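Local coordinates for periplasmic binding protein (Veillonella parvula, PDB 4LJS) that probably captures a ligand, such as an iron complex, in the periplasm and delivers it to a membrane transporter, at residues Ser38-Val43 / Gly162-Arg167; Ser28-Gly33 / Val136-Ser141; Met50-Ile55 / Met71-Arg76. All blocks are in the same frame, centred on the assembly; numbering follows the deposited sequence.

In the fold
From the N terminus, strand 19-29 pairs with strand 34-40 as an antiparallel hairpin, and each strand carries one half of a long-range contact. Contact 2 opens at Ser28-Gly33 and closes at Val136-Ser141, at the end of outermost strand 135-138 of the parallel sheet. Contact 1 opens at Ser38-Val43 and closes later, where helix 151-164 ends, so the two loops cross. Their centres lie about 17 Å apart, and Tyr40 touches Val136 between them. Contact 3 spans a much shorter loop enclosed by both, joining the ends of strands 47-50 and 67-71 at the opposite side of the sheet. Contacts 1 and 2 thus fasten the hairpin to the domain, whereas contact 3 ties the start of helix 52-60 to the loop after strand 67-71.

Contact 1 (Ser38-Val43 / Gly162-Arg167); sequences STYTAV and GRIFNR
Ile164, on the last turn of helix 151-164, lies across one face of the Tyr40 ring. Its CB branches so that CG1 stands anti to the carbonyl carbon (chi1 -68°), and this methylene sits 4.0 Å from the centroid of the Tyr40 ring, 15° off the ring normal, a CH-pi contact. The other branch, CG2, covers the same face nearer the rim, 3.9 Å from Tyr40 CE2. Beyond CG1 the chain runs on extended (chi2 178°), which carries CD1 to the phenol end, where it is 3.5 Å from Tyr40 CZ. An alanine in place of Tyr40 would probably open a gap beneath both branches of Ile164 and leave its CD1 without the phenol ring it packs against.

Val43 continues the contact past the corner of the chain at Thr41. Its CG1 packs 3.8 Å from Phe165 CD1, the two side chains crossing at about a right angle, while CG2 lies 4.0 Å from Asn166 CB. Both partners belong to the Schellman motif that ends the helix: Asn166, with positive phi, is the C-prime residue, and Arg167 N bonds to Gly162 O at 2.7 Å. Leu110 of strand 110-113 touches Tyr40, Ile164 and Phe165 alike. No hydrogen bond links the two segments, and the hairpin is joined to this helix end by buried apolar packing, with shape rather than polar pairing setting the fit.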
loop_
_atom_site.group_PDB
_atom_site.type_symbol
_atom_site.label_atom_id
_atom_site.label_comp_id
_atom_site.label_asym_id
_atom_site.label_seq_id
_atom_site.Cartn_x
_atom_site.Cartn_y
_atom_site.Cartn_z
ATOM N N SER A 38 -4.221 -16.475 -15.340
ATOM C CA SER A 38 -3.021 -16.287 -16.138
ATOM C C SER A 38 -2.008 -17.361 -15.796
ATOM O O SER A 38 -1.829 -17.708 -14.626
ATOM C CB SER A 38 -2.420 -14.910 -15.868
ATOM O OG SER A 38 -3.389 -13.904 -16.089
ATOM N N THR A 39 -1.348 -17.889 -16.821
ATOM C CA THR A 39 -0.334 -18.914 -16.621
ATOM C C THR A 39 1.046 -18.403 -17.014
ATOM O O THR A 39 1.232 -17.848 -18.094
ATOM C CB THR A 39 -0.665 -20.197 -17.401
ATOM O OG1 THR A 39 -1.850 -20.788 -16.858
ATOM C CG2 THR A 39 0.474 -21.191 -17.294
ATOM N N TYR A 40 2.005 -18.591 -16.117
ATOM C CA TYR A 40 3.370 -18.134 -16.327
ATOM C C TYR A 40 4.314 -19.324 -16.468
ATOM O O TYR A 40 4.420 -20.140 -15.553
ATOM C CB TYR A 40 3.809 -17.274 -15.145
ATOM C CG TYR A 40 2.980 -16.031 -14.945
ATOM C CD1 TYR A 40 1.749 -16.085 -14.293
ATOM C CD2 TYR A 40 3.434 -14.793 -15.393
ATOM C CE1 TYR A 40 0.989 -14.936 -14.105
ATOM C CE2 TYR A 40 2.685 -13.646 -15.209
ATOM C CZ TYR A 40 1.465 -13.721 -14.572
ATOM O OH TYR A 40 0.723 -12.575 -14.397
ATOM N N THR A 41 4.994 -19.427 -17.610
ATOM C CA THR A 41 5.950 -20.513 -17.830
ATOM C C THR A 41 7.398 -20.074 -17.586
ATOM O O THR A 41 8.317 -20.892 -17.607
ATOM C CB THR A 41 5.839 -21.098 -19.254
ATOM O OG1 THR A 41 5.976 -20.043 -20.218
ATOM C CG2 THR A 41 4.499 -21.797 -19.443
ATOM N N ALA A 42 7.591 -18.779 -17.360
ATOM C CA ALA A 42 8.913 -18.234 -17.085
ATOM C C ALA A 42 8.774 -16.927 -16.314
ATOM O O ALA A 42 7.751 -16.245 -16.407
ATOM C CB ALA A 42 9.685 -18.015 -18.387
ATOM N N VAL A 43 9.798 -16.583 -15.543
ATOM C CA VAL A 43 9.819 -15.313 -14.823
ATOM C C VAL A 43 9.828 -14.178 -15.847
ATOM O O VAL A 43 10.638 -14.184 -16.765
ATOM C CB VAL A 43 11.062 -15.217 -13.902
ATOM C CG1 VAL A 43 11.113 -13.875 -13.199
ATOM C CG2 VAL A 43 11.064 -16.357 -12.886
ATOM N N GLY A 162 5.399 -13.064 -5.610
ATOM C CA GLY A 162 6.413 -14.045 -5.266
ATOM C C GLY A 162 6.401 -15.270 -6.169
ATOM O O GLY A 162 7.452 -15.724 -6.622
ATOM N N ARG A 163 5.214 -15.810 -6.444
ATOM C CA ARG A 163 5.106 -16.958 -7.343
ATOM C C ARG A 163 5.495 -16.595 -8.781
ATOM O O ARG A 163 6.181 -17.359 -9.462
ATOM C CB ARG A 163 3.694 -17.553 -7.325
ATOM C CG ARG A 163 3.259 -18.143 -6.000
ATOM C CD ARG A 163 1.872 -18.772 -6.119
ATOM N NE ARG A 163 1.879 -19.941 -7.000
ATOM C CZ ARG A 163 0.813 -20.401 -7.649
ATOM N NH1 ARG A 163 -0.358 -19.785 -7.529
ATOM N NH2 ARG A 163 0.917 -21.474 -8.426
ATOM N N ILE A 164 5.047 -15.434 -9.240
ATOM C CA ILE A 164 5.348 -14.985 -10.595
ATOM C C ILE A 164 6.860 -14.836 -10.815
ATOM O O ILE A 164 7.379 -15.228 -11.858
ATOM C CB ILE A 164 4.600 -13.669 -10.932
ATOM C CG1 ILE A 164 3.091 -13.923 -11.016
ATOM C CG2 ILE A 164 5.104 -13.066 -12.244
ATOM C CD1 ILE A 164 2.265 -12.668 -11.290
ATOM N N PHE A 165 7.570 -14.317 -9.815
ATOM C CA PHE A 165 9.001 -14.049 -9.956
ATOM C C PHE A 165 9.920 -15.108 -9.384
ATOM O O PHE A 165 11.118 -14.864 -9.223
ATOM C CB PHE A 165 9.343 -12.689 -9.352
ATOM C CG PHE A 165 8.827 -11.546 -10.159
ATOM C CD1 PHE A 165 9.558 -11.054 -11.213
ATOM C CD2 PHE A 165 7.587 -10.999 -9.893
ATOM C CE1 PHE A 165 9.077 -10.012 -11.977
ATOM C CE2 PHE A 165 7.101 -9.959 -10.649
ATOM C CZ PHE A 165 7.843 -9.466 -11.697
ATOM N N ASN A 166 9.361 -16.280 -9.094
ATOM C CA ASN A 166 10.079 -17.339 -8.388
ATOM C C ASN A 166 10.812 -16.841 -7.135
ATOM O O ASN A 166 11.976 -17.177 -6.905
ATOM C CB ASN A 166 11.054 -18.066 -9.320
ATOM C CG ASN A 166 11.491 -19.407 -8.761
ATOM O OD1 ASN A 166 10.704 -20.104 -8.124
ATOM N ND2 ASN A 166 12.752 -19.762 -8.977
ATOM N N ARG A 167 10.129 -16.021 -6.342
ATOM C CA ARG A 167 10.700 -15.490 -5.107
ATOM C C ARG A 167 9.782 -15.846 -3.950
ATOM O O ARG A 167 9.377 -14.988 -3.168
ATOM C CB ARG A 167 10.886 -13.968 -5.195
ATOM C CG ARG A 167 11.953 -13.517 -6.193
ATOM C CD ARG A 167 13.361 -13.881 -5.739
ATOM N NE ARG A 167 14.369 -13.323 -6.635
ATOM C CZ ARG A 167 15.641 -13.129 -6.300
ATOM N NH1 ARG A 167 16.055 -13.448 -5.080
ATOM N NH2 ARG A 167 16.495 -12.611 -7.177
#

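Contact 2 (Ser28-Gly33 / Val136-Ser141); sequences SFVRRG and VYIAES
Ser28 packs its side chain against the ring of Tyr137 and the backbone of Ile138. With OG anti to the backbone N (chi1 -164°), the hydroxyl accepts the Ile138 N-H, Ile138 N to Ser28 OG being 3.0 Å with an N-H...O angle of 151°. A water adds a second link, 2.9 Å from Ser28 OG and donating to Ile138 O at 2.7 Å, so the buried hydroxyl is gripped by backbone and solvent together. Tyr137 CD1 lies 3.9 Å from Ser28 OG, while the phenol oxygen of Tyr137 bonds to Asp160.

The Ile138 side chain meets the backbone of the other segment. Its CG2 and CD1 each approach Phe29 O to 3.3 Å, and CD1 also reaches Val30 CG1 at 4.2 Å. Farther along, Phe29 brings its ring beside the carboxylate of Glu140.

The touching parts run 82° apart, so strand 19-29 crosses the end of strand 135-138 and does not extend its sheet. Phe36 of hairpin partner strand 34-40 touches Ser28, Val30 and Ile138, helix 126-130 meets Val30, and helix 151-164 packs on Tyr137 and Glu140.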
loop_
_atom_site.group_PDB
_atom_site.type_symbol
_atom_site.label_atom_id
_atom_site.label_comp_id
_atom_site.label_asym_id
_atom_site.label_seq_id
_atom_site.Cartn_x
_atom_site.Cartn_y
_atom_site.Cartn_z
ATOM N N SER A 28 -6.414 -13.369 -10.768
ATOM C CA SER A 28 -6.553 -11.942 -10.508
ATOM C C SER A 28 -7.967 -11.546 -10.915
ATOM O O SER A 28 -8.767 -12.410 -11.286
ATOM C CB SER A 28 -5.505 -11.154 -11.295
ATOM O OG SER A 28 -5.360 -9.824 -10.814
ATOM N N PHE A 29 -8.288 -10.258 -10.835
ATOM C CA PHE A 29 -9.647 -9.793 -11.124
ATOM C C PHE A 29 -9.629 -8.503 -11.934
ATOM O O PHE A 29 -8.815 -7.620 -11.687
ATOM C CB PHE A 29 -10.424 -9.524 -9.827
ATOM C CG PHE A 29 -10.473 -10.692 -8.892
ATOM C CD1 PHE A 29 -9.401 -10.973 -8.054
ATOM C CD2 PHE A 29 -11.599 -11.509 -8.843
ATOM C CE1 PHE A 29 -9.443 -12.055 -7.192
ATOM C CE2 PHE A 29 -11.650 -12.590 -7.985
ATOM C CZ PHE A 29 -10.568 -12.863 -7.155
ATOM N N VAL A 30 -10.543 -8.383 -12.888
ATOM C CA VAL A 30 -10.700 -7.127 -13.600
ATOM C C VAL A 30 -11.714 -6.262 -12.858
ATOM O O VAL A 30 -11.639 -5.036 -12.877
ATOM C CB VAL A 30 -11.095 -7.351 -15.081
ATOM C CG1 VAL A 30 -9.940 -8.001 -15.828
ATOM C CG2 VAL A 30 -12.337 -8.213 -15.187
ATOM N N ARG A 31 -12.654 -6.919 -12.189
ATOM C CA ARG A 31 -13.606 -6.252 -11.315
ATOM C C ARG A 31 -13.916 -7.154 -10.129
ATOM O O ARG A 31 -13.591 -8.343 -10.136
ATOM C CB ARG A 31 -14.903 -5.908 -12.059
ATOM C CG ARG A 31 -14.754 -4.775 -13.051
ATOM C CD ARG A 31 -16.090 -4.289 -13.594
ATOM N NE ARG A 31 -15.894 -3.118 -14.446
ATOM C CZ ARG A 31 -16.871 -2.366 -14.946
ATOM N NH1 ARG A 31 -18.147 -2.647 -14.691
ATOM N NH2 ARG A 31 -16.565 -1.323 -15.704
ATOM N N ARG A 32 -14.543 -6.583 -9.111
ATOM C CA ARG A 32 -14.979 -7.358 -7.963
ATOM C C ARG A 32 -15.890 -8.479 -8.453
ATOM O O ARG A 32 -16.902 -8.228 -9.108
ATOM C CB ARG A 32 -15.712 -6.456 -6.974
ATOM C CG ARG A 32 -16.029 -7.090 -5.637
ATOM C CD ARG A 32 -16.714 -6.072 -4.734
ATOM N NE ARG A 32 -17.279 -6.679 -3.535
ATOM C CZ ARG A 32 -18.499 -7.203 -3.471
ATOM N NH1 ARG A 32 -18.936 -7.734 -2.336
ATOM N NH2 ARG A 32 -19.281 -7.198 -4.543
ATOM N N GLY A 33 -15.497 -9.717 -8.176
ATOM C CA GLY A 33 -16.284 -10.874 -8.562
ATOM C C GLY A 33 -16.084 -11.314 -10.001
ATOM O O GLY A 33 -16.795 -12.195 -10.485
ATOM N N VAL A 136 -1.033 -9.837 -17.344
ATOM C CA VAL A 136 -1.466 -8.693 -16.541
ATOM C C VAL A 136 -1.797 -9.178 -15.127
ATOM O O VAL A 136 -2.455 -10.203 -14.956
ATOM C CB VAL A 136 -2.709 -8.018 -17.158
ATOM C CG1 VAL A 136 -3.285 -6.948 -16.221
ATOM C CG2 VAL A 136 -2.369 -7.425 -18.526
ATOM N N TYR A 137 -1.303 -8.463 -14.123
ATOM C CA TYR A 137 -1.683 -8.738 -12.746
ATOM C C TYR A 137 -2.248 -7.476 -12.113
ATOM O O TYR A 137 -1.643 -6.408 -12.194
ATOM C CB TYR A 137 -0.510 -9.277 -11.919
ATOM C CG TYR A 137 -0.922 -9.601 -10.504
ATOM C CD1 TYR A 137 -1.648 -10.753 -10.224
ATOM C CD2 TYR A 137 -0.615 -8.745 -9.450
ATOM C CE1 TYR A 137 -2.047 -11.059 -8.933
ATOM C CE2 TYR A 137 -1.014 -9.044 -8.141
ATOM C CZ TYR A 137 -1.730 -10.202 -7.895
ATOM O OH TYR A 137 -2.138 -10.514 -6.611
ATOM N N ILE A 138 -3.411 -7.618 -11.486
ATOM C CA ILE A 138 -4.153 -6.491 -10.934
ATOM C C ILE A 138 -4.272 -6.606 -9.407
ATOM O O ILE A 138 -4.632 -7.663 -8.888
ATOM C CB ILE A 138 -5.554 -6.427 -11.586
ATOM C CG1 ILE A 138 -5.407 -6.087 -13.072
ATOM C CG2 ILE A 138 -6.454 -5.415 -10.880
ATOM C CD1 ILE A 138 -6.683 -6.249 -13.877
ATOM N N ALA A 139 -3.953 -5.529 -8.689
ATOM C CA ALA A 139 -4.098 -5.522 -7.229
ATOM C C ALA A 139 -5.560 -5.689 -6.820
ATOM O O ALA A 139 -6.407 -4.865 -7.170
ATOM C CB ALA A 139 -3.548 -4.241 -6.647
ATOM N N GLU A 140 -5.855 -6.745 -6.072
ATOM C CA GLU A 140 -7.221 -6.969 -5.605
ATOM C C GLU A 140 -7.753 -5.814 -4.741
ATOM O O GLU A 140 -8.941 -5.506 -4.773
ATOM C CB GLU A 140 -7.333 -8.294 -4.844
ATOM C CG GLU A 140 -8.755 -8.625 -4.449
ATOM C CD GLU A 140 -8.850 -9.829 -3.531
ATOM O OE1 GLU A 140 -7.791 -10.373 -3.142
ATOM O OE2 GLU A 140 -9.991 -10.222 -3.198
ATOM N N SER A 141 -6.878 -5.164 -3.983
ATOM C CA SER A 141 -7.322 -4.070 -3.118
ATOM C C SER A 141 -7.631 -2.778 -3.878
ATOM O O SER A 141 -8.048 -1.783 -3.274
ATOM C CB SER A 141 -6.291 -3.792 -2.031
ATOM O OG SER A 141 -5.107 -3.262 -2.594
HETATM O O HOH W 1 -5.562 -10.000 -7.964
#

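Contact 3 (Met50-Ile55 / Met71-Arg76); sequences MWQNSI and MGIPDR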
loop_
_atom_site.group_PDB
_atom_site.type_symbol
_atom_site.label_atom_id
_atom_site.label_comp_id
_atom_site.label_asym_id
_atom_site.label_seq_id
_atom_site.Cartn_x
_atom_site.Cartn_y
_atom_site.Cartn_z
HETATM N N MSE A 50 2.835 -0.137 -12.484
HETATM C CA MSE A 50 2.132 1.111 -12.202
HETATM C C MSE A 50 1.841 1.248 -10.711
HETATM O O MSE A 50 1.305 0.332 -10.092
HETATM C CB MSE A 50 0.829 1.186 -13.012
HETATM C CG MSE A 50 0.271 2.591 -13.203
HETATM SE SE MSE A 50 1.148 3.628 -14.620
HETATM C CE MSE A 50 1.914 2.127 -15.508
ATOM N N TRP A 51 2.219 2.399 -10.156
ATOM C CA TRP A 51 1.970 2.775 -8.760
ATOM C C TRP A 51 2.882 2.081 -7.751
ATOM O O TRP A 51 3.435 1.010 -8.024
ATOM C CB TRP A 51 0.483 2.653 -8.380
ATOM C CG TRP A 51 -0.417 3.147 -9.472
ATOM C CD1 TRP A 51 -1.404 2.440 -10.109
ATOM C CD2 TRP A 51 -0.382 4.438 -10.099
ATOM N NE1 TRP A 51 -2.001 3.221 -11.067
ATOM C CE2 TRP A 51 -1.393 4.451 -11.084
ATOM C CE3 TRP A 51 0.394 5.590 -9.913
ATOM C CZ2 TRP A 51 -1.637 5.565 -11.892
ATOM C CZ3 TRP A 51 0.146 6.694 -10.711
ATOM C CH2 TRP A 51 -0.861 6.673 -11.690
ATOM N N GLN A 52 3.022 2.728 -6.592
ATOM C CA GLN A 52 3.993 2.365 -5.558
ATOM C C GLN A 52 4.027 0.887 -5.154
ATOM O O GLN A 52 5.105 0.291 -5.096
ATOM C CB GLN A 52 3.785 3.235 -4.310
ATOM C CG GLN A 52 4.943 3.167 -3.341
ATOM C CD GLN A 52 5.402 4.536 -2.888
ATOM O OE1 GLN A 52 4.672 5.521 -3.008
ATOM N NE2 GLN A 52 6.622 4.606 -2.369
ATOM N N ASN A 53 2.867 0.303 -4.860
ATOM C CA ASN A 53 2.820 -1.115 -4.478
ATOM C C ASN A 53 3.407 -2.042 -5.531
ATOM O O ASN A 53 4.113 -2.984 -5.191
ATOM C CB ASN A 53 1.407 -1.575 -4.097
ATOM C CG ASN A 53 0.416 -1.506 -5.264
ATOM O OD1 ASN A 53 0.555 -0.689 -6.170
ATOM N ND2 ASN A 53 -0.602 -2.358 -5.223
ATOM N N SER A 54 3.128 -1.770 -6.805
ATOM C CA SER A 54 3.675 -2.587 -7.886
ATOM C C SER A 54 5.199 -2.488 -7.896
ATOM O O SER A 54 5.900 -3.498 -7.939
ATOM C CB SER A 54 3.126 -2.138 -9.244
ATOM O OG SER A 54 1.720 -1.959 -9.201
ATOM N N ILE A 55 5.697 -1.257 -7.820
ATOM C CA ILE A 55 7.125 -0.983 -7.943
ATOM C C ILE A 55 7.930 -1.513 -6.771
ATOM O O ILE A 55 8.850 -2.313 -6.962
ATOM C CB ILE A 55 7.380 0.527 -8.109
ATOM C CG1 ILE A 55 6.619 1.048 -9.339
ATOM C CG2 ILE A 55 8.878 0.805 -8.237
ATOM C CD1 ILE A 55 6.388 2.545 -9.338
HETATM N N MSE A 71 6.223 3.554 -12.837
HETATM C CA MSE A 71 5.683 4.905 -12.947
HETATM C C MSE A 71 4.692 5.211 -11.833
HETATM O O MSE A 71 3.960 4.332 -11.392
HETATM C CB MSE A 71 5.029 5.095 -14.320
HETATM C CG MSE A 71 5.991 4.843 -15.480
HETATM SE SE MSE A 71 5.160 4.894 -17.255
HETATM C CE MSE A 71 4.681 3.019 -17.371
ATOM N N GLY A 72 4.675 6.458 -11.371
ATOM C CA GLY A 72 3.672 6.874 -10.406
ATOM C C GLY A 72 4.161 7.257 -9.017
ATOM O O GLY A 72 3.367 7.692 -8.186
ATOM N N ILE A 73 5.453 7.095 -8.749
ATOM C CA ILE A 73 6.022 7.633 -7.516
ATOM C C ILE A 73 6.651 9.004 -7.797
ATOM O O ILE A 73 7.525 9.130 -8.647
ATOM C CB ILE A 73 7.074 6.689 -6.908
ATOM C CG1 ILE A 73 6.531 5.264 -6.824
ATOM C CG2 ILE A 73 7.500 7.175 -5.532
ATOM C CD1 ILE A 73 7.521 4.271 -6.265
ATOM N N PRO A 74 6.204 10.039 -7.074
ATOM C CA PRO A 74 6.633 11.415 -7.345
ATOM C C PRO A 74 8.120 11.665 -7.126
ATOM O O PRO A 74 8.657 12.583 -7.732
ATOM C CB PRO A 74 5.823 12.245 -6.338
ATOM C CG PRO A 74 4.696 11.374 -5.934
ATOM C CD PRO A 74 5.208 9.976 -5.992
ATOM N N ASP A 75 8.764 10.883 -6.270
ATOM C CA ASP A 75 10.172 11.099 -5.949
ATOM C C ASP A 75 10.770 9.893 -5.222
ATOM O O ASP A 75 10.060 9.161 -4.544
ATOM C CB ASP A 75 10.323 12.339 -5.074
ATOM C CG ASP A 75 11.767 12.675 -4.801
ATOM O OD1 ASP A 75 12.593 12.510 -5.723
ATOM O OD2 ASP A 75 12.077 13.092 -3.669
ATOM N N ARG A 76 12.079 9.708 -5.354
ATOM C CA ARG A 76 12.783 8.609 -4.687
ATOM C C ARG A 76 12.664 8.632 -3.158
ATOM O O ARG A 76 12.736 7.585 -2.516
ATOM C CB ARG A 76 14.262 8.588 -5.109
ATOM C CG ARG A 76 15.046 9.843 -4.727
ATOM C CD ARG A 76 16.417 9.879 -5.387
ATOM N NE ARG A 76 17.195 8.654 -5.188
ATOM C CZ ARG A 76 17.925 8.390 -4.104
ATOM N NH1 ARG A 76 17.970 9.256 -3.098
ATOM N NH2 ARG A 76 18.609 7.253 -4.023
HETATM O O HOH W 2 2.087 5.299 -6.372
#
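Trp51 and Met71 are joined by a backbone bond, Trp51 N to Met71 O at 2.9 Å with an N-H...O angle of 163°, just past the parallel bridge that pairs Met50 with Met71. Both methionines, selenomethionine in this crystal, point to the same face of the sheet. Met50 leaves its backbone with CG anti to the N and then bends at both chi2 (80°) and chi3, whereas Met71 stays extended through chi2 and bends only at chi3; their methyls meet with Met50 CE 3.5 Å from Met71 CE.

The indole of Trp51 is swung beside its own backbone N (chi1 -41°), and the six-membered ring comes up to Gly72, with CZ3 3.5 Å from Gly72 CA. A side chain on Gly72 would collide with Trp51 CE3, and its backbone angles also call for glycine. Met50 CG lies above one face of the indole, toward the rim. A water accepts from Gln52 N at 2.7 Å and donates to Gly72 O at 3.3 Å.

Ile73 inserts its CD1 between two helix residues: Ile55 CD1 is 3.7 Å away, and Gln52 CD, from a side chain crossing at about a right angle, lies 4.0 Å from the same atom. The Gln52 amide nitrogen is held by Glu56 and Tyr78 O. Ile55 CD1 also approaches Met71 N at 3.6 Å.

The pairing lies where strands 47-50 and 67-71 end and helix 52-60 begins, Trp51 being the N-cap residue; strand 110-113 flanks Met50 on the far side, and Tyr87 of helix 84-89 packs on Ile55 and Ile73.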